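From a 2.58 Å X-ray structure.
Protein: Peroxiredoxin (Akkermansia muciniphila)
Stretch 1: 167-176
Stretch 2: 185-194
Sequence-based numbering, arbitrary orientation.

Stretch 1 (167-176) IRVVDALQHF
Stretch 2 (185-194) LGWHKGEAAM

How are the two backbones arranged? Residues 167-176 form one continuous piece of a longer helix, with phi/psi near -63/-42 and i-to-i+4 hydrogen bonds such as Ala 172 N to Arg 168 O at 2.9 Å. Residues 185-194 have no regular structure. Gly 186 (70/14) takes a positive phi, Trp 187 (-65/140) and His 188 (-129/159) are extended, and a type II turn runs from His 188 to Glu 191, closed by Glu 191 N to His 188 O at 3.0 Å. In register, the CA atoms of Arg 168 and His 188, and those of Asp 171 and Lys 189, lie 6.2 Å apart.

What ties the loop to the helix? Arg 168 (t, t, p, chi4 87°) brings its end to the loop, where NH1 donates to Trp 187 O at 2.9 Å and 155°, the carbonyl lying at the guanidinium edge. Its CD sits over one face of the His 188 ring, 3.9 Å from the centroid, a CH-pi contact. His 188 (m, chi2 82°) also makes a weak bond from ND1 to Gly 186 O at 2.9 Å.

How does Trp 187 fill the gap? With chi1 t and chi2 92°, its indole reaches the helix: CZ3 is 3.5 Å from Ala 172 N, and CE3 is 4.0 Å from Ala 172 CB, an apolar contact. At its other end NE1 donates to Glu 191 O at 3.0 Å, bracing the ring against its own loop.

What flanks the indole? His 175 (t, chi2 95°) meets its six-membered ring obliquely, centroids 4.9 Å apart and planes at 53°; its NE2 lies 3.3 Å from Ala 193 CB. Asp 171 (m, chi2 -24°) points toward the loop, and its OD1 stays 4.4 Å from NZ of the all-t Lys 189, beyond a salt bridge.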

ATOM      1  N   ILE B 167     -10.610 -21.056  45.579  1.00 37.43           N
ATOM      2  CA  ILE B 167     -11.479 -20.576  46.649  1.00 35.09           C
ATOM      3  C   ILE B 167     -10.832 -19.410  47.392  1.00 33.87           C
ATOM      4  O   ILE B 167     -11.511 -18.451  47.777  1.00 34.80           O
ATOM      5  CB  ILE B 167     -11.863 -21.738  47.582  1.00 39.92           C
ATOM      6  CG1 ILE B 167     -12.870 -22.640  46.866  1.00 35.84           C
ATOM      7  CG2 ILE B 167     -12.436 -21.228  48.899  1.00 38.93           C
ATOM      8  CD1 ILE B 167     -13.185 -23.904  47.589  1.00 46.67           C
ATOM      9  N   ARG B 168      -9.517 -19.471  47.610  1.00 33.47           N
ATOM     10  CA  ARG B 168      -8.840 -18.390  48.322  1.00 32.48           C
ATOM     11  C   ARG B 168      -8.930 -17.088  47.543  1.00 34.08           C
ATOM     12  O   ARG B 168      -9.185 -16.025  48.120  1.00 34.14           O
ATOM     13  CB  ARG B 168      -7.376 -18.752  48.569  1.00 30.26           C
ATOM     14  CG  ARG B 168      -6.670 -17.814  49.527  1.00 34.49           C
ATOM     15  CD  ARG B 168      -5.168 -18.014  49.513  1.00 34.40           C
ATOM     16  NE  ARG B 168      -4.548 -17.426  48.330  1.00 38.14           N
ATOM     17  CZ  ARG B 168      -4.150 -16.157  48.253  1.00 36.05           C
ATOM     18  NH1 ARG B 168      -4.307 -15.353  49.293  1.00 38.08           N
ATOM     19  NH2 ARG B 168      -3.592 -15.691  47.140  1.00 29.95           N
ATOM     20  N   VAL B 169      -8.722 -17.153  46.225  1.00 31.43           N
ATOM     21  CA  VAL B 169      -8.813 -15.952  45.405  1.00 31.76           C
ATOM     22  C   VAL B 169     -10.249 -15.434  45.374  1.00 33.00           C
ATOM     23  O   VAL B 169     -10.482 -14.219  45.394  1.00 29.07           O
ATOM     24  CB  VAL B 169      -8.267 -16.231  43.991  1.00 34.77           C
ATOM     25  CG1 VAL B 169      -8.391 -14.999  43.132  1.00 33.23           C
ATOM     26  CG2 VAL B 169      -6.811 -16.648  44.063  1.00 38.31           C
ATOM     27  N   VAL B 170     -11.232 -16.338  45.341  1.00 29.56           N
ATOM     28  CA  VAL B 170     -12.627 -15.909  45.419  1.00 28.11           C
ATOM     29  C   VAL B 170     -12.876 -15.146  46.714  1.00 34.27           C
ATOM     30  O   VAL B 170     -13.483 -14.067  46.715  1.00 40.40           O
ATOM     31  CB  VAL B 170     -13.573 -17.115  45.294  1.00 31.19           C
ATOM     32  CG1 VAL B 170     -14.986 -16.718  45.698  1.00 28.23           C
ATOM     33  CG2 VAL B 170     -13.557 -17.657  43.875  1.00 32.79           C
ATOM     34  N   ASP B 171     -12.412 -15.700  47.838  1.00 33.67           N
ATOM     35  CA  ASP B 171     -12.614 -15.040  49.123  1.00 34.80           C
ATOM     36  C   ASP B 171     -11.922 -13.687  49.157  1.00 35.31           C
ATOM     37  O   ASP B 171     -12.463 -12.723  49.704  1.00 39.50           O
ATOM     38  CB  ASP B 171     -12.136 -15.931  50.271  1.00 29.93           C
ATOM     39  CG  ASP B 171     -13.085 -17.088  50.546  1.00 39.76           C
ATOM     40  OD1 ASP B 171     -14.287 -16.975  50.205  1.00 41.82           O
ATOM     41  OD2 ASP B 171     -12.636 -18.109  51.112  1.00 44.23           O
ATOM     42  N   ALA B 172     -10.728 -13.590  48.571  1.00 29.96           N
ATOM     43  CA  ALA B 172     -10.037 -12.304  48.549  1.00 32.31           C
ATOM     44  C   ALA B 172     -10.805 -11.277  47.719  1.00 35.61           C
ATOM     45  O   ALA B 172     -10.968 -10.122  48.139  1.00 36.99           O
ATOM     46  CB  ALA B 172      -8.617 -12.478  48.016  1.00 24.25           C
ATOM     47  N   LEU B 173     -11.290 -11.675  46.540  1.00 31.07           N
ATOM     48  CA  LEU B 173     -12.048 -10.742  45.711  1.00 34.89           C
ATOM     49  C   LEU B 173     -13.298 -10.266  46.439  1.00 37.25           C
ATOM     50  O   LEU B 173     -13.596  -9.064  46.466  1.00 33.43           O
ATOM     51  CB  LEU B 173     -12.424 -11.389  44.378  1.00 32.11           C
ATOM     52  CG  LEU B 173     -13.403 -10.534  43.559  1.00 32.18           C
ATOM     53  CD1 LEU B 173     -12.745  -9.230  43.165  1.00 26.09           C
ATOM     54  CD2 LEU B 173     -13.938 -11.260  42.328  1.00 34.23           C
ATOM     55  N   GLN B 174     -14.033 -11.197  47.053  1.00 34.73           N
ATOM     56  CA  GLN B 174     -15.264 -10.828  47.743  1.00 33.67           C
ATOM     57  C   GLN B 174     -14.976  -9.958  48.961  1.00 37.31           C
ATOM     58  O   GLN B 174     -15.730  -9.022  49.254  1.00 38.30           O
ATOM     59  CB  GLN B 174     -16.040 -12.085  48.137  1.00 32.21           C
ATOM     60  CG  GLN B 174     -16.693 -12.778  46.948  1.00 32.15           C
ATOM     61  CD  GLN B 174     -17.353 -14.092  47.313  1.00 34.55           C
ATOM     62  OE1 GLN B 174     -17.215 -14.580  48.435  1.00 43.94           O
ATOM     63  NE2 GLN B 174     -18.088 -14.669  46.366  1.00 33.60           N
ATOM     64  N   HIS B 175     -13.879 -10.229  49.670  1.00 34.12           N
ATOM     65  CA  HIS B 175     -13.521  -9.385  50.803  1.00 35.79           C
ATOM     66  C   HIS B 175     -13.200  -7.967  50.357  1.00 37.92           C
ATOM     67  O   HIS B 175     -13.651  -6.996  50.978  1.00 40.07           O
ATOM     68  CB  HIS B 175     -12.338  -9.982  51.561  1.00 36.96           C
ATOM     69  CG  HIS B 175     -11.990  -9.224  52.801  1.00 36.88           C
ATOM     70  ND1 HIS B 175     -12.463  -9.582  54.045  1.00 37.76           N
ATOM     71  CD2 HIS B 175     -11.234  -8.118  52.989  1.00 39.99           C
ATOM     72  CE1 HIS B 175     -12.007  -8.732  54.947  1.00 43.76           C
ATOM     73  NE2 HIS B 175     -11.259  -7.833  54.332  1.00 39.73           N
ATOM     74  N   PHE B 176     -12.424  -7.821  49.279  1.00 40.58           N
ATOM     75  CA  PHE B 176     -12.123  -6.477  48.794  1.00 37.73           C
ATOM     76  C   PHE B 176     -13.392  -5.770  48.336  1.00 34.80           C
ATOM     77  O   PHE B 176     -13.555  -4.563  48.549  1.00 36.68           O
ATOM     78  CB  PHE B 176     -11.104  -6.528  47.654  1.00 34.37           C
ATOM     79  CG  PHE B 176     -10.894  -5.200  46.980  1.00 28.16           C
ATOM     80  CD1 PHE B 176     -10.140  -4.215  47.592  1.00 28.25           C
ATOM     81  CD2 PHE B 176     -11.464  -4.931  45.749  1.00 27.66           C
ATOM     82  CE1 PHE B 176      -9.947  -2.987  46.984  1.00 28.45           C
ATOM     83  CE2 PHE B 176     -11.277  -3.700  45.131  1.00 24.30           C
ATOM     84  CZ  PHE B 176     -10.519  -2.729  45.752  1.00 24.62           C
ATOM     85  N   LEU B 185      -0.423 -10.869  51.056  1.00 36.56           N
ATOM     86  CA  LEU B 185       0.083 -12.176  50.660  1.00 36.67           C
ATOM     87  C   LEU B 185      -0.390 -13.262  51.620  1.00 34.91           C
ATOM     88  O   LEU B 185      -0.354 -13.092  52.841  1.00 37.62           O
ATOM     89  CB  LEU B 185       1.608 -12.143  50.615  1.00 38.24           C
ATOM     90  CG  LEU B 185       2.302 -13.445  50.225  1.00 41.60           C
ATOM     91  CD1 LEU B 185       2.306 -13.633  48.723  1.00 39.05           C
ATOM     92  CD2 LEU B 185       3.710 -13.435  50.759  1.00 42.20           C
ATOM     93  N   GLY B 186      -0.852 -14.373  51.057  1.00 39.95           N
ATOM     94  CA  GLY B 186      -1.283 -15.514  51.840  1.00 44.05           C
ATOM     95  C   GLY B 186      -2.553 -15.313  52.629  1.00 48.31           C
ATOM     96  O   GLY B 186      -2.872 -16.148  53.484  1.00 47.31           O
ATOM     97  N   TRP B 187      -3.312 -14.256  52.342  1.00 47.31           N
ATOM     98  CA  TRP B 187      -4.517 -13.967  53.105  1.00 41.77           C
ATOM     99  C   TRP B 187      -5.564 -15.057  52.906  1.00 46.85           C
ATOM    100  O   TRP B 187      -5.760 -15.569  51.799  1.00 39.49           O
ATOM    101  CB  TRP B 187      -5.078 -12.606  52.699  1.00 42.52           C
ATOM    102  CG  TRP B 187      -6.337 -12.240  53.424  1.00 47.07           C
ATOM    103  CD1 TRP B 187      -6.441 -11.531  54.588  1.00 43.97           C
ATOM    104  CD2 TRP B 187      -7.677 -12.545  53.020  1.00 41.11           C
ATOM    105  NE1 TRP B 187      -7.763 -11.389  54.940  1.00 45.79           N
ATOM    106  CE2 TRP B 187      -8.542 -11.999  53.993  1.00 39.11           C
ATOM    107  CE3 TRP B 187      -8.230 -13.228  51.931  1.00 39.96           C
ATOM    108  CZ2 TRP B 187      -9.926 -12.119  53.912  1.00 39.20           C
ATOM    109  CZ3 TRP B 187      -9.609 -13.351  51.853  1.00 41.14           C
ATOM    110  CH2 TRP B 187     -10.441 -12.799  52.839  1.00 40.57           C
ATOM    111  N   HIS B 188      -6.241 -15.409  53.999  1.00 50.74           N
ATOM    112  CA  HIS B 188      -7.366 -16.329  53.978  1.00 48.34           C
ATOM    113  C   HIS B 188      -8.538 -15.691  54.705  1.00 43.75           C
ATOM    114  O   HIS B 188      -8.371 -14.765  55.501  1.00 44.22           O
ATOM    115  CB  HIS B 188      -7.028 -17.689  54.622  1.00 45.13           C
ATOM    116  CG  HIS B 188      -6.054 -18.511  53.835  1.00 54.25           C
ATOM    117  ND1 HIS B 188      -4.689 -18.320  53.900  1.00 57.87           N
ATOM    118  CD2 HIS B 188      -6.251 -19.532  52.965  1.00 52.55           C
ATOM    119  CE1 HIS B 188      -4.088 -19.187  53.102  1.00 55.59           C
ATOM    120  NE2 HIS B 188      -5.013 -19.933  52.523  1.00 54.73           N
ATOM    121  N   LYS B 189      -9.732 -16.197  54.412  1.00 40.92           N
ATOM    122  CA  LYS B 189     -10.935 -15.660  55.030  1.00 46.81           C
ATOM    123  C   LYS B 189     -10.839 -15.786  56.545  1.00 50.63           C
ATOM    124  O   LYS B 189     -10.476 -16.841  57.074  1.00 49.79           O
ATOM    125  CB  LYS B 189     -12.172 -16.384  54.499  1.00 45.51           C
ATOM    126  CG  LYS B 189     -13.488 -15.701  54.844  1.00 39.75           C
ATOM    127  CD  LYS B 189     -14.644 -16.316  54.063  1.00 41.64           C
ATOM    128  CE  LYS B 189     -15.949 -15.573  54.309  1.00 46.53           C
ATOM    129  NZ  LYS B 189     -17.066 -16.137  53.494  1.00 49.06           N
ATOM    130  N   GLY B 190     -11.123 -14.683  57.238  1.00 56.64           N
ATOM    131  CA  GLY B 190     -11.026 -14.599  58.675  1.00 52.72           C
ATOM    132  C   GLY B 190      -9.765 -13.932  59.189  1.00 53.25           C
ATOM    133  O   GLY B 190      -9.742 -13.492  60.345  1.00 55.70           O
ATOM    134  N   GLU B 191      -8.731 -13.825  58.363  1.00 47.18           N
ATOM    135  CA  GLU B 191      -7.505 -13.165  58.776  1.00 47.71           C
ATOM    136  C   GLU B 191      -7.584 -11.669  58.491  1.00 48.42           C
ATOM    137  O   GLU B 191      -8.510 -11.177  57.839  1.00 44.01           O
ATOM    138  CB  GLU B 191      -6.291 -13.790  58.084  1.00 47.95           C
ATOM    139  CG  GLU B 191      -6.089 -15.263  58.416  1.00 49.96           C
ATOM    140  CD  GLU B 191      -4.964 -15.897  57.620  1.00 65.75           C
ATOM    141  OE1 GLU B 191      -4.214 -15.158  56.942  1.00 62.19           O
ATOM    142  OE2 GLU B 191      -4.827 -17.139  57.683  1.00 69.10           O
ATOM    143  N   ALA B 192      -6.593 -10.944  59.001  1.00 44.82           N
ATOM    144  CA  ALA B 192      -6.591  -9.492  58.889  1.00 48.94           C
ATOM    145  C   ALA B 192      -6.243  -9.058  57.471  1.00 46.95           C
ATOM    146  O   ALA B 192      -5.221  -9.475  56.916  1.00 46.69           O
ATOM    147  CB  ALA B 192      -5.598  -8.887  59.878  1.00 44.64           C
ATOM    148  N   ALA B 193      -7.101  -8.219  56.884  1.00 44.00           N
ATOM    149  CA  ALA B 193      -6.794  -7.594  55.603  1.00 40.62           C
ATOM    150  C   ALA B 193      -6.071  -6.277  55.854  1.00 41.28           C
ATOM    151  O   ALA B 193      -5.405  -6.127  56.883  1.00 45.63           O
ATOM    152  CB  ALA B 193      -8.057  -7.386  54.771  1.00 37.61           C
ATOM    153  N   MET B 194      -6.197  -5.309  54.950  1.00 39.41           N
ATOM    154  CA  MET B 194      -5.395  -4.099  55.056  1.00 36.31           C
ATOM    155  C   MET B 194      -6.118  -2.922  54.417  1.00 43.22           C
ATOM    156  O   MET B 194      -6.775  -3.072  53.383  1.00 42.18           O
ATOM    157  CB  MET B 194      -4.029  -4.298  54.392  1.00 38.89           C
ATOM    158  CG  MET B 194      -3.142  -3.066  54.377  1.00 43.70           C
ATOM    159  SD  MET B 194      -1.665  -3.374  53.398  1.00 48.93           S
ATOM    160  CE  MET B 194      -1.361  -5.077  53.852  1.00 39.95           C
TER